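Long-range contacts in periplasmic binding protein (Veillonella parvula, PDB 4N01), which probably captures a small solute, perhaps a metal chelate, in the periplasm for delivery to a membrane transporter: residues Thr195-Ile199 / Val321-Lys325; Leu206-Val211 / Ile331-Lys335; Tyr228-Ile232 / Ile314-Thr320; Val259-Asp265 / Gln294-Ala300; Ile307-Glu313 / Arg326-Ile331. All coordinates share one frame; numbering follows the deposited sequence. Where two conformers were deposited one is given.

How the interactions relate
Interactions 1, 5 and 2 follow one another along helix 320-332, packing it in turn on helix 182-203, strand 306-309 and the start of strand 209-214, while interaction 3 holds the loop that leads into it. The centres of interactions 1, 2 and 5 lie 11 to 13 Å apart, and interactions 2 and 5 share Ile-331 and reach the same parallel sheet. Interaction 4, centred about 28 Å from the centre of interaction 1, lies within the chain spanned by interactions 1, 2 and 3 and touches only interaction 2. Interactions 1, 2, 3 and 5 bind the last helix into what is probably the second lobe; interaction 4 ties a turn to a helix start.

Interaction 1: Thr195-Ile199 / Val321-Lys325; sequences TLAAI and VDALK
Methyl-to-methyl packing dominates between Thr-195, Leu-196 and Ile-199 on one helix and Val-321, Leu-324 and Lys-325 on the other. Val-321 CG1, anti to the backbone N (chi1 170°), reaches Thr-195, Leu-196 and Ile-199, touching Thr-195 CG2 at 3.6 Å and Leu-196 CB at 4.3 Å. Thr-195 presents its methyl to the contact, while its OG1 makes a weak hydrogen bond back to Asp-191 O. Leu-196 CD1 only grazes Leu-324 CD1, 4.4 Å away.

Side chain against backbone is the second kind of contact. Ile-199 reaches across with CD1, which settles over the helix backbone at Lys-325 CA (3.6 Å) and also lies 3.9 Å from Val-321 O.

Charge stays at the margin: Lys-325 gives only its aliphatic part, its CB lying 3.8 Å from Ile-199 CD1, and NZ leads away to a long, weak ion pair with Glu-329. The short axes run almost parallel, 18° apart and 9.8 Å at closest approach. This is apolar helix-helix packing that joins helix 182-203, which in this family of two-lobed binding proteins probably belongs to the helical connection between lobes, to the final helix 320-332.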
# COMPACT_ATOMS: atom_id res chain seq x y z
N THR A 195 -6.76 -8.13 15.92
CA THR A 195 -5.63 -7.28 16.29
C THR A 195 -6.00 -5.79 16.29
O THR A 195 -5.63 -5.06 17.21
CB THR A 195 -4.42 -7.51 15.36
OG1 THR A 195 -3.97 -8.86 15.52
CG2 THR A 195 -3.29 -6.55 15.70
N LEU A 196 -6.75 -5.35 15.27
CA LEU A 196 -7.14 -3.95 15.19
C LEU A 196 -8.01 -3.56 16.38
O LEU A 196 -7.85 -2.47 16.94
CB LEU A 196 -7.89 -3.66 13.88
CG LEU A 196 -8.40 -2.21 13.75
CD1 LEU A 196 -7.22 -1.24 13.75
CD2 LEU A 196 -9.26 -2.03 12.49
N ALA A 197 -8.90 -4.46 16.79
CA ALA A 197 -9.75 -4.20 17.94
C ALA A 197 -8.92 -4.07 19.21
O ALA A 197 -9.24 -3.27 20.10
CB ALA A 197 -10.78 -5.30 18.09
N ALA A 198 -7.86 -4.86 19.32
CA ALA A 198 -6.99 -4.79 20.49
C ALA A 198 -6.28 -3.44 20.55
O ALA A 198 -6.15 -2.84 21.63
CB ALA A 198 -5.99 -5.93 20.49
N ILE A 199 -5.82 -2.95 19.40
CA ILE A 199 -5.21 -1.63 19.36
C ILE A 199 -6.21 -0.54 19.75
O ILE A 199 -5.93 0.31 20.59
CB ILE A 199 -4.68 -1.30 17.95
CG1 ILE A 199 -3.62 -2.32 17.53
CG2 ILE A 199 -4.11 0.13 17.92
CD1 ILE A 199 -3.42 -2.35 16.03
N VAL A 321 -2.40 -3.43 9.44
CA VAL A 321 -2.74 -3.51 10.86
C VAL A 321 -1.48 -3.72 11.72
O VAL A 321 -1.37 -3.15 12.81
CB VAL A 321 -3.81 -4.59 11.12
CG1 VAL A 321 -3.97 -4.82 12.62
CG2 VAL A 321 -5.14 -4.12 10.52
N ASP A 322 -0.52 -4.49 11.20
CA ASP A 322 0.76 -4.66 11.88
C ASP A 322 1.47 -3.32 12.08
O ASP A 322 1.98 -3.03 13.17
CB ASP A 322 1.66 -5.62 11.10
CG ASP A 322 3.00 -5.83 11.77
OD1 ASP A 322 3.06 -6.60 12.75
OD2 ASP A 322 3.99 -5.23 11.31
N ALA A 323 1.49 -2.50 11.04
CA ALA A 323 2.11 -1.19 11.10
C ALA A 323 1.33 -0.25 12.02
O ALA A 323 1.91 0.54 12.78
CB ALA A 323 2.22 -0.60 9.71
N LEU A 324 0.00 -0.32 11.96
CA LEU A 324 -0.84 0.51 12.82
C LEU A 324 -0.61 0.22 14.30
O LEU A 324 -0.71 1.12 15.14
CB LEU A 324 -2.31 0.31 12.47
CG LEU A 324 -2.84 0.96 11.19
CD1 LEU A 324 -4.32 0.59 11.01
CD2 LEU A 324 -2.68 2.46 11.22
N LYS A 325 -0.30 -1.03 14.62
CA LYS A 325 0.03 -1.40 15.99
C LYS A 325 1.25 -0.60 16.47
O LYS A 325 1.22 0.02 17.54
CB LYS A 325 0.30 -2.90 16.08
CG LYS A 325 0.46 -3.44 17.48
CD LYS A 325 0.51 -4.97 17.44
CE LYS A 325 0.56 -5.58 18.83
NZ LYS A 325 1.80 -5.23 19.57

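Interaction 2: Leu206-Val211 / Ile331-Lys335; sequences LPRKRV and IHGIK
From Leu-206 to Val-211 the chain runs roughly counter to Ile-331-Ile-334, the two directions 155° apart, with Leu-206 abreast of His-332 and Lys-209 abreast of Ile-331. Helix 320-332 ends here, and Gly-333, with positive phi, turns the chain out of it.

His-332 is the centre of the contact. Its ring presents an edge to the chain at Pro-207: CE1 lies 3.3 Å from Pro-207 O, close to the ring plane. Beside it a water in the same plane bridges the two residues, donating a hydrogen bond to Pro-207 O at 2.7 Å and lying 2.7 Å from His-332 ND1. At the other ring nitrogen, NE2 is hydrogen-bonded to Ile-236 O, so that polar partners at both nitrogens fix the rotation of the imidazole. One ring face is covered by CG2 of the preceding Ile-331, 3.8 Å above the plane and over its centre.

The same CG2 meets the aliphatic stem of Lys-209, its CG 3.7 Å away, the two side chains running past one another in opposite senses. Lysine CG stands anti to the carbonyl carbon (chi1 -61°), which brings CB and CG against Ile-331. Nearer the surface Leu-206 CD1 packs on Ile-334 CG2 at 3.6 Å, and deeper in Val-211 CG1 just reaches Ile-331 CD1.

In this alpha/beta fold the last helix lays its C-terminal end over the start of strand 209-214, itself hydrogen-bonded between strands 238-240 and 266-270; Ile-331 rests on Ala-238 and Tyr-266, while His-332 and Ile-334 lean on Leu-203 of helix 182-203.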
# COMPACT_ATOMS: atom_id res chain seq x y z
N LEU A 206 -8.10 8.21 24.77
CA LEU A 206 -6.86 8.97 24.59
C LEU A 206 -7.10 10.04 23.52
O LEU A 206 -7.83 9.80 22.56
CB LEU A 206 -5.70 8.07 24.17
CG LEU A 206 -5.34 6.92 25.11
CD1 LEU A 206 -4.09 6.19 24.61
CD2 LEU A 206 -5.14 7.42 26.53
N PRO A 207 -6.49 11.22 23.68
CA PRO A 207 -6.68 12.31 22.71
C PRO A 207 -6.18 11.97 21.31
O PRO A 207 -5.17 11.27 21.18
CB PRO A 207 -5.84 13.46 23.28
CG PRO A 207 -4.88 12.81 24.25
CD PRO A 207 -5.63 11.62 24.81
N ARG A 208 -6.86 12.46 20.28
CA ARG A 208 -6.41 12.22 18.92
C ARG A 208 -5.22 13.14 18.63
O ARG A 208 -5.06 14.17 19.28
CB ARG A 208 -7.55 12.51 17.93
CG ARG A 208 -8.85 11.75 18.23
CD ARG A 208 -9.89 11.98 17.14
NE ARG A 208 -9.43 11.45 15.86
CZ ARG A 208 -9.58 10.19 15.47
NH1 ARG A 208 -10.18 9.33 16.28
NH2 ARG A 208 -9.13 9.80 14.29
N LYS A 209 -4.40 12.76 17.66
CA LYS A 209 -3.22 13.55 17.33
C LYS A 209 -3.23 13.95 15.86
O LYS A 209 -3.75 13.22 15.02
CB LYS A 209 -1.95 12.75 17.61
CG LYS A 209 -1.79 12.36 19.06
CD LYS A 209 -1.56 13.57 19.94
CE LYS A 209 -1.34 13.13 21.39
NZ LYS A 209 -0.91 14.26 22.25
N ARG A 210 -2.66 15.11 15.55
CA ARG A 210 -2.59 15.56 14.16
C ARG A 210 -1.24 15.19 13.56
O ARG A 210 -0.20 15.38 14.19
CB ARG A 210 -2.85 17.06 14.10
CG ARG A 210 -4.31 17.37 14.33
CD ARG A 210 -4.53 18.76 14.85
NE ARG A 210 -4.18 19.80 13.88
CZ ARG A 210 -4.95 20.17 12.86
NH1 ARG A 210 -6.11 19.55 12.64
NH2 ARG A 210 -4.56 21.14 12.05
N VAL A 211 -1.26 14.63 12.35
CA VAL A 211 -0.03 14.13 11.74
C VAL A 211 0.18 14.66 10.32
O VAL A 211 -0.76 15.05 9.64
CB VAL A 211 0.03 12.57 11.75
CG1 VAL A 211 -0.18 12.04 13.17
CG2 VAL A 211 -1.00 11.96 10.78
N ILE A 331 2.81 6.92 18.67
CA ILE A 331 2.08 8.20 18.70
C ILE A 331 1.40 8.44 20.04
O ILE A 331 1.41 9.56 20.57
CB ILE A 331 1.05 8.26 17.55
CG1 ILE A 331 1.78 8.33 16.21
CG2 ILE A 331 0.10 9.45 17.69
CD1 ILE A 331 0.90 8.12 15.01
N HIS A 332 0.84 7.38 20.61
CA HIS A 332 0.02 7.51 21.81
C HIS A 332 0.68 6.99 23.08
O HIS A 332 0.13 7.13 24.17
CB HIS A 332 -1.29 6.77 21.59
CG HIS A 332 -2.16 7.38 20.53
ND1 HIS A 332 -2.83 8.57 20.71
CD2 HIS A 332 -2.45 6.96 19.27
CE1 HIS A 332 -3.52 8.85 19.61
NE2 HIS A 332 -3.30 7.90 18.73
N GLY A 333 1.86 6.38 22.94
CA GLY A 333 2.61 5.92 24.10
C GLY A 333 2.00 4.73 24.81
O GLY A 333 2.25 4.51 26.00
N ILE A 334 1.19 3.95 24.10
CA ILE A 334 0.61 2.73 24.67
C ILE A 334 1.51 1.54 24.41
O ILE A 334 2.42 1.59 23.58
CB ILE A 334 -0.76 2.38 24.03
CG1 ILE A 334 -0.59 2.07 22.54
CG2 ILE A 334 -1.75 3.49 24.24
CD1 ILE A 334 -1.81 1.40 21.89
N LYS A 335 1.25 0.45 25.13
CA LYS A 335 1.75 -0.86 24.74
C LYS A 335 0.54 -1.74 24.44
O LYS A 335 -0.36 -1.85 25.27
CB LYS A 335 2.58 -1.48 25.87
CG LYS A 335 4.08 -1.24 25.77
CD LYS A 335 4.46 0.18 26.19
CE LYS A 335 5.97 0.35 26.27
NZ LYS A 335 6.66 -0.14 25.03
O HOH W 1 -3.14 10.30 22.74

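Interaction 3: Tyr228-Ile232 / Ile314-Thr320; sequences YTTNI and ITPGVRT
Tyr-228 and Pro-316 form the tight part of this buried contact. With CG anti to the backbone N (chi1 -168°), the tyrosine swings its ring across to the loop, where Pro-316 CG lies over its centre in a CH-pi contact, 3.9 Å from the centroid and 11° off the normal. Ile-232 CG2 covers the opposite face nearer the rim, so the ring is clamped between a proline and an isoleucine. In the plane of the ring, two oxygens sit at its edge: Ile-314 O, 3.5 Å from Tyr-228 CD2, and Thr-320 OG1, hydrogen-bonded to Tyr-228 OH at 2.7 Å. A second short bond runs from Thr-229 OG1 to Ile-314 O, also 2.7 Å, with the hydroxyl tilted 34° from the carbonyl plane. Ile-232 CD1 meets Thr-320 CG2 tip to tip at 3.8 Å.

In the two-lobed fold of periplasmic binding proteins, this loop leads into the last helix and stands near the middle of the molecule: Val-318 packs on helix 71-79 and Arg-319 makes a salt bridge to Glu-75, both in the other lobe. The position is consistent with the region between lobes, where such proteins bind their solute.

Packing is looser round Ile-314, whose CG2 stands 4.3 Å from Ile-232 CD1 and whose CD1 is 4.1 Å from Thr-229 CG2. Thr-315, partly exposed, directs its CB away from the helix; its OG1 bonds to Leu-311 O, and a bound sodium ion lies about 6 Å from its side chain.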
# COMPACT_ATOMS: atom_id res chain seq x y z
N TYR A 228 -6.52 6.05 1.02
CA TYR A 228 -6.12 4.96 1.90
C TYR A 228 -5.28 5.37 3.10
O TYR A 228 -5.61 5.03 4.25
CB TYR A 228 -5.41 3.88 1.08
CG TYR A 228 -5.22 2.60 1.84
CD1 TYR A 228 -6.24 1.65 1.90
CD2 TYR A 228 -4.03 2.33 2.50
CE1 TYR A 228 -6.07 0.47 2.59
CE2 TYR A 228 -3.85 1.14 3.19
CZ TYR A 228 -4.88 0.22 3.23
OH TYR A 228 -4.71 -0.95 3.92
N THR A 229 -4.19 6.10 2.87
CA THR A 229 -3.27 6.43 3.95
C THR A 229 -3.98 7.25 5.02
O THR A 229 -3.83 7.00 6.22
CB THR A 229 -2.06 7.23 3.43
OG1 THR A 229 -1.30 6.42 2.51
CG2 THR A 229 -1.15 7.65 4.59
N THR A 230 -4.78 8.21 4.59
CA THR A 230 -5.54 9.04 5.52
C THR A 230 -6.54 8.19 6.31
O THR A 230 -6.65 8.31 7.53
CB THR A 230 -6.29 10.12 4.75
OG1 THR A 230 -5.34 11.06 4.24
CG2 THR A 230 -7.29 10.84 5.65
N ASN A 231 -7.25 7.32 5.61
CA ASN A 231 -8.30 6.53 6.25
C ASN A 231 -7.80 5.50 7.25
O ASN A 231 -8.44 5.28 8.28
CB ASN A 231 -9.18 5.88 5.19
CG ASN A 231 -10.02 6.90 4.47
OD1 ASN A 231 -10.40 7.91 5.06
ND2 ASN A 231 -10.29 6.65 3.19
N ILE A 232 -6.65 4.87 6.99
CA ILE A 232 -6.14 3.88 7.93
C ILE A 232 -5.55 4.56 9.17
O ILE A 232 -5.68 4.06 10.29
CB ILE A 232 -5.12 2.92 7.28
CG1 ILE A 232 -3.91 3.69 6.74
CG2 ILE A 232 -5.80 2.15 6.16
CD1 ILE A 232 -2.59 3.11 7.13
N ILE A 314 1.80 1.90 4.73
CA ILE A 314 0.69 2.86 4.75
C ILE A 314 -0.08 2.92 3.43
O ILE A 314 -0.91 3.80 3.22
CB ILE A 314 1.15 4.29 5.14
CG1 ILE A 314 2.31 4.76 4.25
CG2 ILE A 314 1.54 4.33 6.61
CD1 ILE A 314 2.67 6.23 4.42
N THR A 315 0.23 1.98 2.54
CA THR A 315 -0.50 1.83 1.29
C THR A 315 -1.07 0.39 1.25
O THR A 315 -0.66 -0.45 2.06
CB THR A 315 0.40 2.12 0.08
OG1 THR A 315 1.55 1.29 0.15
CG2 THR A 315 0.82 3.59 0.10
N PRO A 316 -2.01 0.11 0.33
CA PRO A 316 -2.70 -1.18 0.37
C PRO A 316 -1.74 -2.37 0.30
O PRO A 316 -0.73 -2.30 -0.39
CB PRO A 316 -3.56 -1.14 -0.89
CG PRO A 316 -3.90 0.32 -1.05
CD PRO A 316 -2.63 1.03 -0.65
N GLY A 317 -2.07 -3.45 1.01
CA GLY A 317 -1.21 -4.62 1.06
C GLY A 317 -1.60 -5.50 2.24
O GLY A 317 -2.78 -5.62 2.55
N VAL A 318 -0.61 -6.09 2.89
CA VAL A 318 -0.89 -7.02 3.99
C VAL A 318 -0.25 -6.54 5.28
O VAL A 318 -0.31 -7.23 6.29
CB VAL A 318 -0.38 -8.44 3.66
CG1 VAL A 318 -1.06 -8.96 2.41
CG2 VAL A 318 1.13 -8.43 3.50
N ARG A 319 0.34 -5.35 5.25
CA ARG A 319 1.11 -4.88 6.40
C ARG A 319 0.37 -3.89 7.28
O ARG A 319 0.91 -3.47 8.31
CB ARG A 319 2.40 -4.21 5.95
CG ARG A 319 3.25 -5.03 4.99
CD ARG A 319 4.58 -4.32 4.83
NE ARG A 319 5.38 -4.89 3.75
CZ ARG A 319 6.70 -4.75 3.66
NH1 ARG A 319 7.37 -4.10 4.61
NH2 ARG A 319 7.34 -5.28 2.64
N THR A 320 -0.83 -3.49 6.88
CA THR A 320 -1.46 -2.32 7.50
C THR A 320 -1.68 -2.40 9.00
O THR A 320 -1.23 -1.53 9.75
CB THR A 320 -2.81 -1.94 6.84
OG1 THR A 320 -2.63 -1.85 5.42
CG2 THR A 320 -3.27 -0.59 7.36

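Interaction 4: Val259-Asp265 / Gln294-Ala300; sequences VIAQNPD and QLQDITA. With FMT (formic acid), chain H.
Asn-263, in a left-handed backbone conformation with positive phi just after helix 256-262, turns its side-chain carbonyl onto the first amide of another helix, at Thr-299. The contact belongs to the alpha/beta sandwich of the second lobe, where it ties the turn between helix 256-262 and strand 266-270 to the start of helix 299-303, which precedes strand 306-309. Asn-263 OD1 accepts Thr-299 N at 2.7 Å along an almost straight bond (171°), the donor tilted 17° from the carbonyl plane; Thr-299 OG1 adds a weak bond to the same oxygen. The next amide is taken as well: Ala-300 N bonds to Pro-264 O at 3.0 Å, in the carbonyl plane. Two N-H groups of the helix's first turn are thus satisfied by the neighbouring turn. With an alanine in place of Asn-263, Thr-299 N is likely to lose its acceptor and the start of helix 299-303 its tie to this turn.

Apolar groups pack behind. Ile-298, immediately before the helix, places CG2 against Pro-264 CD (3.7 Å) and CD1 between Ile-260 CG1 (4.0 Å) and Val-259 CG1. Ile-260 crosses Leu-295 and Gln-294 at about right angles, its CD1 3.6 Å from Gln-294 CG, while the glutamine's NE2 is held by Glu-257. Elsewhere on helix 256-262, Gln-262 NE2 makes a weak hydrogen bond to a formic acid molecule, probably from the crystallisation liquor, and also bonds to Val-241 O. Buried Asp-265 O has no hydrogen-bonding partner and faces Ala-300 CA at 3.3 Å through a CA-H...O contact.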
# COMPACT_ATOMS: atom_id res chain seq x y z
N VAL A 259 1.36 23.26 5.98
CA VAL A 259 1.80 22.41 7.07
C VAL A 259 2.03 23.23 8.34
O VAL A 259 1.64 22.83 9.44
CB VAL A 259 3.11 21.70 6.70
CG1 VAL A 259 3.53 20.73 7.81
CG2 VAL A 259 2.93 20.98 5.36
N ILE A 260 2.68 24.38 8.18
CA ILE A 260 2.92 25.26 9.31
C ILE A 260 1.61 25.71 9.96
O ILE A 260 1.49 25.73 11.19
CB ILE A 260 3.74 26.50 8.88
CG1 ILE A 260 5.15 26.08 8.46
CG2 ILE A 260 3.83 27.50 10.00
CD1 ILE A 260 5.89 27.18 7.67
N ALA A 261 0.63 26.08 9.13
CA ALA A 261 -0.68 26.51 9.63
C ALA A 261 -1.36 25.39 10.41
O ALA A 261 -2.00 25.62 11.44
CB ALA A 261 -1.56 26.94 8.47
N GLN A 262 -1.23 24.17 9.91
CA GLN A 262 -1.88 23.01 10.52
C GLN A 262 -1.16 22.53 11.78
O GLN A 262 -1.77 21.87 12.62
CB GLN A 262 -1.97 21.86 9.50
CG GLN A 262 -3.03 22.07 8.41
CD GLN A 262 -4.46 22.03 8.95
OE1 GLN A 262 -4.86 22.88 9.75
NE2 GLN A 262 -5.23 21.03 8.50
N ASN A 263 0.13 22.84 11.87
CA ASN A 263 0.91 22.54 13.08
C ASN A 263 0.77 21.09 13.56
O ASN A 263 0.23 20.85 14.64
CB ASN A 263 0.50 23.49 14.21
CG ASN A 263 1.55 23.58 15.30
OD1 ASN A 263 2.70 23.21 15.09
ND2 ASN A 263 1.16 24.09 16.46
N PRO A 264 1.24 20.12 12.77
CA PRO A 264 1.06 18.73 13.19
C PRO A 264 1.81 18.36 14.48
O PRO A 264 2.88 18.93 14.76
CB PRO A 264 1.65 17.93 12.02
CG PRO A 264 2.63 18.90 11.37
CD PRO A 264 1.99 20.24 11.51
N ASP A 265 1.25 17.42 15.24
CA ASP A 265 1.89 16.85 16.43
C ASP A 265 3.03 15.90 16.06
O ASP A 265 4.04 15.82 16.77
CB ASP A 265 0.85 16.08 17.25
CG ASP A 265 -0.24 16.98 17.81
OD1 ASP A 265 0.12 17.98 18.47
OD2 ASP A 265 -1.44 16.71 17.58
N GLN A 294 11.98 27.77 8.35
CA GLN A 294 10.55 28.03 8.27
C GLN A 294 9.73 27.09 9.14
O GLN A 294 8.60 27.41 9.52
CB GLN A 294 10.06 27.95 6.81
CG GLN A 294 8.84 28.83 6.51
CD GLN A 294 8.24 28.61 5.13
OE1 GLN A 294 8.77 27.84 4.32
NE2 GLN A 294 7.13 29.29 4.85
N LEU A 295 10.29 25.93 9.48
CA LEU A 295 9.52 24.86 10.12
C LEU A 295 9.79 24.74 11.62
O LEU A 295 9.26 23.84 12.28
CB LEU A 295 9.86 23.52 9.47
CG LEU A 295 9.74 23.50 7.94
CD1 LEU A 295 10.11 22.13 7.40
CD2 LEU A 295 8.32 23.89 7.53
N GLN A 296 10.59 25.66 12.15
CA GLN A 296 11.13 25.46 13.49
C GLN A 296 10.14 25.59 14.64
O GLN A 296 10.41 25.10 15.74
CB GLN A 296 12.36 26.34 13.73
CG GLN A 296 13.66 25.61 13.42
CD GLN A 296 13.76 24.25 14.11
OE1 GLN A 296 14.32 23.30 13.55
NE2 GLN A 296 13.24 24.14 15.33
N ASP A 297 9.00 26.21 14.39
CA ASP A 297 7.99 26.34 15.44
C ASP A 297 6.84 25.34 15.31
O ASP A 297 5.91 25.36 16.11
CB ASP A 297 7.49 27.78 15.55
CG ASP A 297 8.58 28.74 15.99
OD1 ASP A 297 9.59 28.27 16.58
OD2 ASP A 297 8.43 29.95 15.76
N ILE A 298 6.91 24.45 14.33
CA ILE A 298 5.93 23.36 14.24
C ILE A 298 6.10 22.44 15.45
O ILE A 298 7.23 22.07 15.80
CB ILE A 298 6.11 22.55 12.93
CG1 ILE A 298 5.73 23.40 11.71
CG2 ILE A 298 5.29 21.26 12.96
CD1 ILE A 298 6.00 22.69 10.37
N THR A 299 4.99 22.09 16.10
CA THR A 299 5.03 21.25 17.30
C THR A 299 5.86 19.97 17.13
O THR A 299 6.74 19.69 17.94
CB THR A 299 3.61 20.88 17.75
OG1 THR A 299 2.92 22.07 18.13
CG2 THR A 299 3.65 19.93 18.93
N ALA A 300 5.57 19.20 16.08
CA ALA A 300 6.35 18.00 15.79
C ALA A 300 7.85 18.26 15.73
O ALA A 300 8.66 17.46 16.21
CB ALA A 300 5.86 17.36 14.48
C FMT H . -8.26 18.86 8.71
O1 FMT H . -7.97 19.73 7.89
O2 FMT H . -7.57 17.87 8.93

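Interaction 5: Ile307-Glu313 / Arg326-Ile331; sequences IRVKLSE and RLAEEI
Glu-313 OE1 is gripped from opposite faces of its carboxylate by Arg-326 NH2, at 3.0 Å on the syn side, and by Lys-310 N at 2.9 Å. Arg-326 holds the glutamate end-on, for its NH1 also takes Glu-313 OE2 at 2.9 Å, completing a two-bond salt bridge with the two planes 27° apart. A bend at chi3 (84°) turns the guanidinium toward the strand, where NH2 spends its other hydrogen on Arg-308 O at 3.1 Å, in the carbonyl plane. A water accepts from Arg-326 NE and donates to Arg-308 O and Glu-330 OE1, knitting in the next helical turn. With a glutamine in place of Glu-313 the carboxylate charge is gone, and Arg-326 is likely to lose part of its end-on grip and be freer to turn away from Arg-308 O.

Beneath these polar groups the packing is tight: Ile-307 CG2 lies 3.5 Å from Leu-327 CD2, and Ile-307 CD1 meets Ile-331 CG1 at 3.4 Å. Val-309 CG1 also touches Leu-327 CD2.

This is helix-on-sheet packing of an alpha/beta fold: 326-331 runs antiparallel (171°) to 307-309, on an edge strand hydrogen-bonded to strand 266-270, while Ala-328 packs on helix 182-203.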
# COMPACT_ATOMS: atom_id res chain seq x y z
N ILE A 307 8.44 10.03 12.99
CA ILE A 307 8.07 8.62 12.98
C ILE A 307 8.38 7.98 11.63
O ILE A 307 8.01 8.50 10.58
CB ILE A 307 6.58 8.47 13.29
CG1 ILE A 307 6.31 8.95 14.71
CG2 ILE A 307 6.13 7.02 13.14
CD1 ILE A 307 4.89 8.88 15.08
N ARG A 308 9.08 6.86 11.67
CA ARG A 308 9.56 6.20 10.45
C ARG A 308 8.55 5.18 9.94
O ARG A 308 8.06 4.37 10.72
CB ARG A 308 10.87 5.49 10.76
CG ARG A 308 11.53 4.80 9.58
CD ARG A 308 12.76 4.06 10.06
NE ARG A 308 13.52 3.47 8.97
CZ ARG A 308 13.23 2.30 8.41
NH1 ARG A 308 12.18 1.62 8.85
NH2 ARG A 308 13.98 1.82 7.42
N VAL A 309 8.25 5.22 8.64
CA VAL A 309 7.46 4.13 8.04
C VAL A 309 8.06 3.75 6.70
O VAL A 309 8.82 4.51 6.11
CB VAL A 309 5.99 4.53 7.78
CG1 VAL A 309 5.26 4.87 9.08
CG2 VAL A 309 5.91 5.70 6.77
N LYS A 310 7.70 2.56 6.23
CA LYS A 310 7.90 2.20 4.83
C LYS A 310 6.60 2.51 4.11
O LYS A 310 5.52 2.38 4.70
CB LYS A 310 8.22 0.72 4.68
CG LYS A 310 9.46 0.29 5.44
CD LYS A 310 10.70 0.98 4.90
CE LYS A 310 11.05 0.44 3.52
NZ LYS A 310 12.27 1.11 2.95
N LEU A 311 6.70 2.90 2.85
CA LEU A 311 5.51 3.21 2.06
C LEU A 311 4.56 2.00 1.99
O LEU A 311 3.35 2.16 1.96
CB LEU A 311 5.93 3.64 0.65
CG LEU A 311 4.84 4.22 -0.25
CD1 LEU A 311 4.35 5.54 0.31
CD2 LEU A 311 5.37 4.38 -1.67
N SER A 312 5.13 0.80 1.97
CA SER A 312 4.35 -0.44 1.92
C SER A 312 3.43 -0.61 3.14
O SER A 312 2.44 -1.34 3.07
CB SER A 312 5.27 -1.64 1.84
OG SER A 312 6.03 -1.76 3.03
N GLU A 313 3.77 0.06 4.23
CA GLU A 313 3.03 -0.05 5.48
C GLU A 313 1.79 0.82 5.52
O GLU A 313 0.84 0.53 6.25
CB GLU A 313 3.93 0.35 6.66
CG GLU A 313 4.99 -0.71 7.00
CD GLU A 313 5.96 -0.26 8.07
OE1 GLU A 313 6.24 0.96 8.17
OE2 GLU A 313 6.44 -1.12 8.83
N ARG A 326 2.31 -0.62 15.68
CA ARG A 326 3.54 0.09 16.02
C ARG A 326 3.32 1.60 16.08
O ARG A 326 3.81 2.27 16.99
CB ARG A 326 4.64 -0.23 15.00
CG ARG A 326 6.02 0.28 15.39
CD ARG A 326 7.06 -0.06 14.31
NE ARG A 326 7.06 0.91 13.22
CZ ARG A 326 6.68 0.65 11.97
NH1 ARG A 326 6.26 -0.57 11.63
NH2 ARG A 326 6.73 1.61 11.05
N LEU A 327 2.57 2.13 15.11
CA LEU A 327 2.35 3.56 15.03
C LEU A 327 1.52 4.02 16.22
O LEU A 327 1.79 5.08 16.78
CB LEU A 327 1.64 3.93 13.72
CG LEU A 327 2.47 3.80 12.43
CD1 LEU A 327 1.61 3.99 11.19
CD2 LEU A 327 3.56 4.81 12.44
N ALA A 328 0.54 3.21 16.62
CA ALA A 328 -0.29 3.53 17.77
C ALA A 328 0.56 3.62 19.03
O ALA A 328 0.31 4.45 19.91
CB ALA A 328 -1.40 2.49 17.94
N GLU A 329 1.57 2.76 19.12
CA GLU A 329 2.38 2.74 20.32
C GLU A 329 3.27 3.98 20.33
O GLU A 329 3.42 4.64 21.36
CB GLU A 329 3.21 1.45 20.39
CG GLU A 329 2.35 0.21 20.58
CD GLU A 329 3.16 -1.06 20.76
OE1 GLU A 329 4.36 -1.07 20.39
OE2 GLU A 329 2.60 -2.05 21.28
N GLU A 330 3.81 4.31 19.17
CA GLU A 330 4.72 5.44 19.06
C GLU A 330 4.02 6.80 19.21
O GLU A 330 4.58 7.71 19.82
CB GLU A 330 5.53 5.35 17.76
CG GLU A 330 6.63 4.28 17.82
CD GLU A 330 7.29 3.99 16.48
OE1 GLU A 330 6.84 4.55 15.46
OE2 GLU A 330 8.26 3.19 16.44
N ILE A 331 2.81 6.92 18.67
CA ILE A 331 2.08 8.20 18.70
C ILE A 331 1.40 8.44 20.04
O ILE A 331 1.41 9.56 20.57
CB ILE A 331 1.05 8.26 17.55
CG1 ILE A 331 1.78 8.33 16.21
CG2 ILE A 331 0.10 9.45 17.69
CD1 ILE A 331 0.90 8.12 15.01
O HOH W 2 7.95 3.48 13.29